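Local coordinates for protein hypoxanthine phosphoribosyltransferase (Bacillus anthracis, PDB 4QYI) that probably catalyses the transfer of a phosphoribosyl group from phosphoribosyl pyrophosphate to hypoxanthine or guanine in purine salvage, at residues S70-Q75 against K81-K86; H116-M119 against A124-F127; V43-F48 against K165-P170. All coordinates share one frame; numbering follows the deposited sequence. Where two conformers were deposited one is given.

The three contacts belong to one phosphoribosyltransferase fold built round a mixed, mainly parallel sheet. Contact 1 pairs the edge strand 82-84 with strand 62-71. Contact 2 packs helix 108-118 on strand 124-129 of the same sheet, and the two centres lie about 18 Å apart. Leu84 of contact 1 also packs on this helix, at His116. Contact 3 lies about 19 Å from contact 1 and about 23 Å from contact 2, centre to centre. Contacts 1 and 2 follow each other inside the long loop closed by contact 3. They build the sheet and its helix cover, while contact 3 joins two loops at the probable pyrophosphate site, near the magnesium ion.

Contact 1. Residues S70-Q75 against K81-K86; sequences SSYGNQ and KVKLLK
Ser70, Tyr72 and Lys81 account for most of the buried surface here. Ser70 is held through its backbone. Its N donates to Lys83 O at 2.8 Å, and Lys83 N returns a bond to Ser70 O at 2.8 Å. Both bonds are fairly straight (159° and 167°). They define an antiparallel hydrogen-bonded pair. The side chain of Ser70 lies against Leu85, with Ser70 CB 3.6 Å from Leu85 CD1 and the hydroxyl oxygen close to the same leucine.

Tyr72 lies in the turn that follows. Its side chain crosses those of Lys81 and Lys83 at about a right angle, and its ring lies against the backbone of 81-83. Ring atom CD2 of Tyr72 is 3.5 Å from Lys81 O, which sits at the ring edge near its plane. The closest approach to Lys83 is oblique, with Tyr72 CE2 3.3 Å from Lys83 N. Next to it, Tyr72 CZ is 3.5 Å from Lys83 CB. Lys81 uses its methylene groups, and its CD comes to 3.7 Å from Tyr72 CD2. Lys81 is bent at chi3 (-49°), and its end runs beside Gln75, pointing the same way. The amine is too distant from the ring for more than a weak cation-pi attraction.

Ser71 OG accepts from Gly73 N at 2.7 Å, an ST turn. In relatives of this enzyme the corresponding region is a mobile loop that closes over the active site. Here the short helix 74-79 connects the two segments. Strand 82-84 forms the sheet edge beside strand 62-71, and Val82 and Leu84 pack on helix 108-118. Leu85 and Lys86 both face Ser68 in a classic beta bulge.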
loop_
_atom_site.group_PDB
_atom_site.type_symbol
_atom_site.label_atom_id
_atom_site.label_comp_id
_atom_site.label_asym_id
_atom_site.label_seq_id
_atom_site.Cartn_x
_atom_site.Cartn_y
_atom_site.Cartn_z
ATOM N N SER A 70 -13.578 9.594 1.040
ATOM C CA SER A 70 -13.721 10.147 2.386
ATOM C C SER A 70 -15.178 10.411 2.724
ATOM O O SER A 70 -16.053 10.561 1.851
ATOM C CB SER A 70 -12.889 11.422 2.571
ATOM O OG SER A 70 -13.324 12.455 1.720
ATOM N N SER A 71 -15.435 10.515 4.012
ATOM C CA SER A 71 -16.776 10.751 4.493
ATOM C C SER A 71 -17.251 12.178 4.357
ATOM O O SER A 71 -16.462 13.126 4.395
ATOM C CB SER A 71 -16.851 10.375 5.973
ATOM O OG SER A 71 -18.077 10.814 6.497
ATOM N N TYR A 72 -18.561 12.319 4.186
ATOM C CA TYR A 72 -19.201 13.622 4.128
ATOM C C TYR A 72 -19.755 13.973 5.516
ATOM O O TYR A 72 -20.306 15.044 5.693
ATOM C CB TYR A 72 -20.353 13.654 3.115
ATOM C CG TYR A 72 -19.978 13.767 1.654
ATOM C CD1 TYR A 72 -19.606 14.989 1.113
ATOM C CD2 TYR A 72 -20.054 12.666 0.798
ATOM C CE1 TYR A 72 -19.289 15.106 -0.231
ATOM C CE2 TYR A 72 -19.753 12.780 -0.542
ATOM C CZ TYR A 72 -19.369 13.991 -1.055
ATOM O OH TYR A 72 -19.056 14.080 -2.399
ATOM N N GLY A 73 -19.620 13.078 6.492
ATOM C CA GLY A 73 -20.126 13.333 7.855
ATOM C C GLY A 73 -21.231 12.352 8.216
ATOM O O GLY A 73 -21.118 11.159 7.930
ATOM N N ASN A 74 -22.305 12.839 8.836
ATOM C CA ASN A 74 -23.440 11.965 9.206
ATOM C C ASN A 74 -24.022 11.218 8.013
ATOM O O ASN A 74 -24.403 10.051 8.111
ATOM C CB ASN A 74 -24.546 12.763 9.889
ATOM C CG ASN A 74 -24.171 13.187 11.289
ATOM O OD1 ASN A 74 -23.179 12.719 11.846
ATOM N ND2 ASN A 74 -24.975 14.060 11.876
ATOM N N GLN A 75 -24.085 11.918 6.887
ATOM C CA GLN A 75 -24.584 11.368 5.624
ATOM C C GLN A 75 -23.891 10.042 5.292
ATOM O O GLN A 75 -24.539 9.080 4.871
ATOM C CB GLN A 75 -24.383 12.407 4.520
ATOM C CG GLN A 75 -25.196 13.671 4.808
ATOM C CD GLN A 75 -24.916 14.859 3.915
ATOM O OE1 GLN A 75 -25.629 15.877 3.963
ATOM N NE2 GLN A 75 -23.868 14.758 3.123
ATOM N N LYS A 81 -22.720 7.463 1.410
ATOM C CA LYS A 81 -22.293 8.426 0.442
ATOM C C LYS A 81 -20.917 8.893 0.857
ATOM O O LYS A 81 -20.738 9.402 1.967
ATOM C CB LYS A 81 -23.267 9.619 0.418
ATOM C CG LYS A 81 -23.018 10.625 -0.683
ATOM C CD LYS A 81 -23.542 12.041 -0.400
ATOM C CE LYS A 81 -24.971 12.219 0.097
ATOM N NZ LYS A 81 -25.210 13.631 0.537
ATOM N N VAL A 82 -19.955 8.711 -0.035
ATOM C CA VAL A 82 -18.602 9.165 0.203
ATOM C C VAL A 82 -18.120 9.950 -0.986
ATOM O O VAL A 82 -18.615 9.804 -2.097
ATOM C CB VAL A 82 -17.592 8.034 0.445
ATOM C CG1 VAL A 82 -17.791 7.415 1.819
ATOM C CG2 VAL A 82 -17.638 6.999 -0.682
ATOM N N LYS A 83 -17.135 10.794 -0.730
ATOM C CA LYS A 83 -16.523 11.636 -1.730
ATOM C C LYS A 83 -15.329 10.883 -2.296
ATOM O O LYS A 83 -14.467 10.435 -1.529
ATOM C CB LYS A 83 -16.061 12.934 -1.044
ATOM C CG LYS A 83 -15.273 13.906 -1.894
ATOM C CD LYS A 83 -14.812 15.088 -1.063
ATOM C CE LYS A 83 -13.634 15.850 -1.660
ATOM N NZ LYS A 83 -13.709 16.308 -3.056
ATOM N N LEU A 84 -15.287 10.675 -3.617
ATOM C CA LEU A 84 -14.118 10.030 -4.200
ATOM C C LEU A 84 -12.971 11.005 -4.188
ATOM O O LEU A 84 -13.038 12.055 -4.824
ATOM C CB LEU A 84 -14.335 9.600 -5.644
ATOM C CG LEU A 84 -15.426 8.570 -5.827
ATOM C CD1 LEU A 84 -15.437 8.105 -7.289
ATOM C CD2 LEU A 84 -15.144 7.429 -4.879
ATOM N N LEU A 85 -11.925 10.683 -3.454
ATOM C CA LEU A 85 -10.738 11.530 -3.413
ATOM C C LEU A 85 -9.760 11.147 -4.490
ATOM O O LEU A 85 -9.050 11.998 -5.008
ATOM C CB LEU A 85 -10.018 11.408 -2.065
ATOM C CG LEU A 85 -10.781 11.912 -0.846
ATOM C CD1 LEU A 85 -9.976 11.678 0.440
ATOM C CD2 LEU A 85 -11.086 13.385 -1.019
ATOM N N LYS A 86 -9.689 9.855 -4.789
ATOM C CA LYS A 86 -8.815 9.352 -5.832
ATOM C C LYS A 86 -9.546 8.209 -6.486
ATOM O O LYS A 86 -9.825 7.189 -5.860
ATOM C CB LYS A 86 -7.464 8.860 -5.273
ATOM C CG LYS A 86 -6.508 8.274 -6.333
ATOM C CD LYS A 86 -6.011 9.340 -7.307
ATOM C CE LYS A 86 -5.052 8.768 -8.359
ATOM N NZ LYS A 86 -5.689 7.833 -9.359
#

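Contact 2. Residues H116-M119 against A124-F127; sequences HFFM and ALKF
Leu125 already points at the helix, and with CG opposite its backbone N (chi1 -179°) it sends its methyls on toward Phe117 and Phe118, in the last turn of helix 108-118. On the helix side, Phe117 has its CG beside the backbone N (chi1 -65°). This carries its ring off toward Ile88 and Ile92 and leaves mainly CB to meet the leucine. Phe118 turns a ring face to Leu125, and the two side chains cross at a slant.

The main touch is a CH-pi contact. Methyl CD2 of Leu125 sits over one face of the Phe118 ring, 3.9 Å from the ring centroid and 21° off the normal. It is displaced toward the rim, so Phe118 CE2 is the nearest ring atom to Leu125 CD2, at 3.6 Å. Further along the ring, Phe118 CZ lies 4.0 Å from Leu125 CB. The same CD2 of Leu125 also packs on Phe117 CB, again at 4.0 Å, while Leu125 CD1 is 4.1 Å from that CB. One leucine methyl is thus shared by two consecutive helix residues. The contact is wholly apolar, and the backbones stay well separated, with Phe118 CA and Leu125 CA 7.9 Å apart. Leu125 and Phe117 are buried, whereas Phe118 lies at the exposed border of the contact.

The helix and strand are successive elements joined by a short connection. Together with strand 96-101 they form a beta-alpha-beta crossover, a basic unit of this fold. Strands 96-101 and 124-129 are parallel neighbours. Leu125 also packs on Val97 and Val99 of the former and on Lys114 of the helix. Phe127 extends the interface toward Leu110 and Lys114.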
loop_
_atom_site.group_PDB
_atom_site.type_symbol
_atom_site.label_atom_id
_atom_site.label_comp_id
_atom_site.label_asym_id
_atom_site.label_seq_id
_atom_site.Cartn_x
_atom_site.Cartn_y
_atom_site.Cartn_z
ATOM N N HIS A 116 -20.252 2.635 -8.090
ATOM C CA HIS A 116 -19.281 3.397 -8.868
ATOM C C HIS A 116 -18.529 2.480 -9.849
ATOM O O HIS A 116 -18.406 2.784 -11.035
ATOM C CB HIS A 116 -18.283 4.128 -7.960
ATOM C CG HIS A 116 -17.192 4.828 -8.711
ATOM N ND1 HIS A 116 -17.420 5.933 -9.496
ATOM C CD2 HIS A 116 -15.866 4.586 -8.787
ATOM C CE1 HIS A 116 -16.285 6.336 -10.033
ATOM N NE2 HIS A 116 -15.326 5.533 -9.620
ATOM N N PHE A 117 -18.033 1.367 -9.342
ATOM C CA PHE A 117 -17.288 0.452 -10.202
ATOM C C PHE A 117 -18.175 -0.160 -11.288
ATOM O O PHE A 117 -17.726 -0.322 -12.427
ATOM C CB PHE A 117 -16.601 -0.636 -9.413
ATOM C CG PHE A 117 -15.530 -0.137 -8.492
ATOM C CD1 PHE A 117 -14.444 0.562 -8.996
ATOM C CD2 PHE A 117 -15.584 -0.414 -7.138
ATOM C CE1 PHE A 117 -13.439 1.007 -8.155
ATOM C CE2 PHE A 117 -14.587 0.028 -6.287
ATOM C CZ PHE A 117 -13.513 0.736 -6.795
ATOM N N PHE A 118 -19.434 -0.445 -10.961
ATOM C CA PHE A 118 -20.329 -0.984 -11.992
ATOM C C PHE A 118 -20.498 -0.053 -13.178
ATOM O O PHE A 118 -20.737 -0.514 -14.292
ATOM C CB PHE A 118 -21.672 -1.505 -11.457
ATOM C CG PHE A 118 -21.605 -2.941 -10.989
ATOM C CD1 PHE A 118 -21.284 -3.956 -11.899
ATOM C CD2 PHE A 118 -21.895 -3.297 -9.676
ATOM C CE1 PHE A 118 -21.228 -5.279 -11.506
ATOM C CE2 PHE A 118 -21.844 -4.629 -9.279
ATOM C CZ PHE A 118 -21.510 -5.622 -10.192
ATOM N N MET A 119 -20.331 1.252 -12.953
ATOM C CA MET A 119 -20.437 2.217 -14.036
ATOM C C MET A 119 -19.336 1.977 -15.062
ATOM O O MET A 119 -19.490 2.320 -16.222
ATOM C CB MET A 119 -20.392 3.660 -13.496
ATOM C CG MET A 119 -21.666 4.068 -12.756
ATOM S SD MET A 119 -21.571 5.678 -11.916
ATOM C CE MET A 119 -20.958 6.744 -13.221
ATOM N N ALA A 124 -16.642 -8.946 -13.841
ATOM C CA ALA A 124 -17.039 -9.454 -12.533
ATOM C C ALA A 124 -16.488 -8.526 -11.449
ATOM O O ALA A 124 -15.453 -7.885 -11.638
ATOM C CB ALA A 124 -16.516 -10.858 -12.338
ATOM N N LEU A 125 -17.204 -8.433 -10.331
ATOM C CA LEU A 125 -16.819 -7.543 -9.249
ATOM C C LEU A 125 -17.127 -8.202 -7.934
ATOM O O LEU A 125 -18.280 -8.432 -7.598
ATOM C CB LEU A 125 -17.613 -6.249 -9.348
ATOM C CG LEU A 125 -17.331 -5.170 -8.286
ATOM C CD1 LEU A 125 -15.959 -4.569 -8.465
ATOM C CD2 LEU A 125 -18.389 -4.089 -8.396
ATOM N N LYS A 126 -16.084 -8.525 -7.185
ATOM C CA LYS A 126 -16.264 -9.189 -5.902
ATOM C C LYS A 126 -15.564 -8.401 -4.825
ATOM O O LYS A 126 -14.688 -7.595 -5.122
ATOM C CB LYS A 126 -15.677 -10.592 -5.964
ATOM C CG LYS A 126 -16.277 -11.471 -7.055
ATOM C CD LYS A 126 -17.766 -11.713 -6.874
ATOM C CE LYS A 126 -18.333 -12.597 -7.975
ATOM N NZ LYS A 126 -19.772 -12.872 -7.723
ATOM N N PHE A 127 -15.949 -8.656 -3.577
ATOM C CA PHE A 127 -15.356 -7.994 -2.424
ATOM C C PHE A 127 -14.607 -8.961 -1.519
ATOM O O PHE A 127 -15.084 -10.064 -1.250
ATOM C CB PHE A 127 -16.439 -7.243 -1.653
ATOM C CG PHE A 127 -17.059 -6.184 -2.483
ATOM C CD1 PHE A 127 -16.467 -4.949 -2.568
ATOM C CD2 PHE A 127 -18.155 -6.468 -3.273
ATOM C CE1 PHE A 127 -16.992 -3.984 -3.383
ATOM C CE2 PHE A 127 -18.695 -5.506 -4.086
ATOM C CZ PHE A 127 -18.111 -4.257 -4.142
#

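Contact 3. Residues V43-F48 against K165-P170; sequences VLKGSF and KYRNLP. With PO4 (phosphate ion), chain G.
Lys45 and Gly46 meet the guanidinium group of Arg167 beside a bound phosphate ion. The ion makes the tight part of the contact. Arg167 NH1 donates to phosphate O2 at 2.7 Å, with an N-H...O angle of 153°. Arg167 NH2 adds a weak second bond to the same oxygen. O2 lies at the edge of the guanidinium, in its plane. From the other segment, Lys45 N donates to phosphate O1 at 3.1 Å and almost straight (176°). Gly46 N donates to phosphate O4 at 2.9 Å. The peptide before Lys45 is cis, and the two successive backbone N-H groups both serve the ion.

The direct protein contact is looser. Gly46 CA is 3.6 Å from Arg167 NH1, and Lys45 CB lies over one face of the guanidinium, 4.0 Å from Arg167 CZ. The Arg167 side chain, extended from CG to NE, crosses Lys45 at about a right angle. Lys45 then leads away from the phosphate site to the subunit interface, where its amine forms salt bridges with acidic side chains of a neighbouring subunit.

Arg167 has further partners. NH1 donates to Gly159 O, and NH2 forms a salt bridge with Glu164. These partners probably fix the orientation of the group.

The phosphate probably came from the crystallisation liquor. Its setting suits an anion, with two backbone N-H groups, an arginine and, close to Gly46, a magnesium ion whose site includes Glu101 and Asp102. It is consistent with the pyrophosphate-binding loop of related phosphoribosyltransferases, in which a cis peptide is also found. The two loops probably help to hold the pyrophosphate part of the substrate.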
loop_
_atom_site.group_PDB
_atom_site.type_symbol
_atom_site.label_atom_id
_atom_site.label_comp_id
_atom_site.label_asym_id
_atom_site.label_seq_id
_atom_site.Cartn_x
_atom_site.Cartn_y
_atom_site.Cartn_z
ATOM N N VAL A 43 -8.764 -0.360 -1.164
ATOM C CA VAL A 43 -9.312 0.875 -0.617
ATOM C C VAL A 43 -8.299 1.435 0.401
ATOM O O VAL A 43 -8.101 0.880 1.482
ATOM C CB VAL A 43 -10.702 0.671 0.034
ATOM C CG1 VAL A 43 -11.302 2.004 0.436
ATOM C CG2 VAL A 43 -11.669 -0.012 -0.924
ATOM N N LEU A 44 -7.626 2.512 0.024
ATOM C CA LEU A 44 -6.675 3.170 0.925
ATOM C C LEU A 44 -7.385 3.825 2.120
ATOM O O LEU A 44 -8.574 4.115 2.054
ATOM C CB LEU A 44 -5.906 4.234 0.172
ATOM C CG LEU A 44 -4.944 3.699 -0.862
ATOM C CD1 LEU A 44 -4.381 4.852 -1.664
ATOM C CD2 LEU A 44 -3.827 2.924 -0.183
ATOM N N LYS A 45 -6.678 4.003 3.238
ATOM C CA LYS A 45 -5.281 3.597 3.379
ATOM C C LYS A 45 -5.132 2.246 4.047
ATOM O O LYS A 45 -4.174 1.527 3.784
ATOM C CB LYS A 45 -4.556 4.593 4.283
ATOM C CG LYS A 45 -4.484 5.999 3.723
ATOM C CD LYS A 45 -3.947 7.030 4.719
ATOM C CE LYS A 45 -4.023 8.412 4.086
ATOM N NZ LYS A 45 -3.505 9.475 4.976
ATOM N N GLY A 46 -6.121 1.889 4.857
ATOM C CA GLY A 46 -6.074 0.705 5.692
ATOM C C GLY A 46 -5.910 -0.685 5.127
ATOM O O GLY A 46 -5.511 -1.598 5.840
ATOM N N SER A 47 -6.213 -0.868 3.860
ATOM C CA SER A 47 -6.103 -2.162 3.285
ATOM C C SER A 47 -4.747 -2.406 2.631
ATOM O O SER A 47 -4.511 -3.524 2.164
ATOM C CB SER A 47 -7.167 -2.287 2.201
ATOM O OG SER A 47 -6.794 -1.484 1.106
ATOM N N PHE A 48 -3.834 -1.434 2.651
ATOM C CA PHE A 48 -2.563 -1.599 1.914
ATOM C C PHE A 48 -1.673 -2.738 2.373
ATOM O O PHE A 48 -1.022 -3.346 1.536
ATOM C CB PHE A 48 -1.751 -0.294 1.773
ATOM C CG PHE A 48 -0.766 -0.012 2.878
ATOM C CD1 PHE A 48 -1.165 0.526 4.092
ATOM C CD2 PHE A 48 0.593 -0.241 2.671
ATOM C CE1 PHE A 48 -0.244 0.791 5.089
ATOM C CE2 PHE A 48 1.517 0.034 3.659
ATOM C CZ PHE A 48 1.096 0.563 4.865
ATOM N N LYS A 165 -2.371 6.101 14.172
ATOM C CA LYS A 165 -1.392 5.357 14.957
ATOM C C LYS A 165 -1.631 3.842 14.861
ATOM O O LYS A 165 -2.736 3.390 14.540
ATOM C CB LYS A 165 -1.452 5.871 16.410
ATOM C CG LYS A 165 -0.486 5.249 17.410
ATOM C CD LYS A 165 -0.630 5.901 18.783
ATOM C CE LYS A 165 0.382 5.363 19.791
ATOM N NZ LYS A 165 1.805 5.699 19.509
ATOM N N TYR A 166 -0.553 3.080 15.036
ATOM C CA TYR A 166 -0.572 1.611 15.053
ATOM C C TYR A 166 -0.734 0.828 13.742
ATOM O O TYR A 166 -0.882 -0.388 13.782
ATOM C CB TYR A 166 -1.607 1.104 16.060
ATOM C CG TYR A 166 -1.369 1.573 17.477
ATOM C CD1 TYR A 166 -0.194 1.244 18.146
ATOM C CD2 TYR A 166 -2.338 2.288 18.165
ATOM C CE1 TYR A 166 0.023 1.658 19.447
ATOM C CE2 TYR A 166 -2.136 2.700 19.468
ATOM C CZ TYR A 166 -0.958 2.377 20.110
ATOM O OH TYR A 166 -0.765 2.804 21.411
ATOM N N ARG A 167 -0.677 1.479 12.586
ATOM C CA ARG A 167 -0.810 0.738 11.319
ATOM C C ARG A 167 0.329 -0.238 11.117
ATOM O O ARG A 167 0.194 -1.188 10.351
ATOM C CB ARG A 167 -0.822 1.670 10.106
ATOM C CG ARG A 167 -1.987 2.634 10.035
ATOM C CD ARG A 167 -2.041 3.247 8.646
ATOM N NE ARG A 167 -2.961 4.370 8.550
ATOM C CZ ARG A 167 -4.260 4.289 8.283
ATOM N NH1 ARG A 167 -4.857 3.121 8.079
ATOM N NH2 ARG A 167 -4.966 5.399 8.222
ATOM N N ASN A 168 1.446 -0.012 11.807
ATOM C CA ASN A 168 2.614 -0.842 11.619
ATOM C C ASN A 168 2.718 -2.090 12.485
ATOM O O ASN A 168 3.703 -2.807 12.379
ATOM C CB ASN A 168 3.874 -0.015 11.805
ATOM C CG ASN A 168 4.007 0.519 13.202
ATOM O OD1 ASN A 168 3.026 0.895 13.837
ATOM N ND2 ASN A 168 5.228 0.542 13.698
ATOM N N LEU A 169 1.722 -2.369 13.320
ATOM C CA LEU A 169 1.774 -3.601 14.092
ATOM C C LEU A 169 1.618 -4.791 13.143
ATOM O O LEU A 169 0.808 -4.745 12.230
ATOM C CB LEU A 169 0.657 -3.658 15.129
ATOM C CG LEU A 169 0.593 -2.492 16.109
ATOM C CD1 LEU A 169 -0.551 -2.698 17.088
ATOM C CD2 LEU A 169 1.903 -2.326 16.865
ATOM N N PRO A 170 2.394 -5.869 13.352
ATOM C CA PRO A 170 2.261 -7.034 12.477
ATOM C C PRO A 170 1.097 -7.958 12.836
ATOM O O PRO A 170 0.873 -8.976 12.167
ATOM C CB PRO A 170 3.592 -7.749 12.659
ATOM C CG PRO A 170 4.018 -7.397 14.048
ATOM C CD PRO A 170 3.565 -5.976 14.246
HETATM P P PO4 G . -8.470 4.197 6.260
HETATM O O1 PO4 G . -8.045 5.478 5.574
HETATM O O2 PO4 G . -7.347 3.749 7.154
HETATM O O3 PO4 G . -9.705 4.388 7.117
HETATM O O4 PO4 G . -8.759 3.158 5.197
#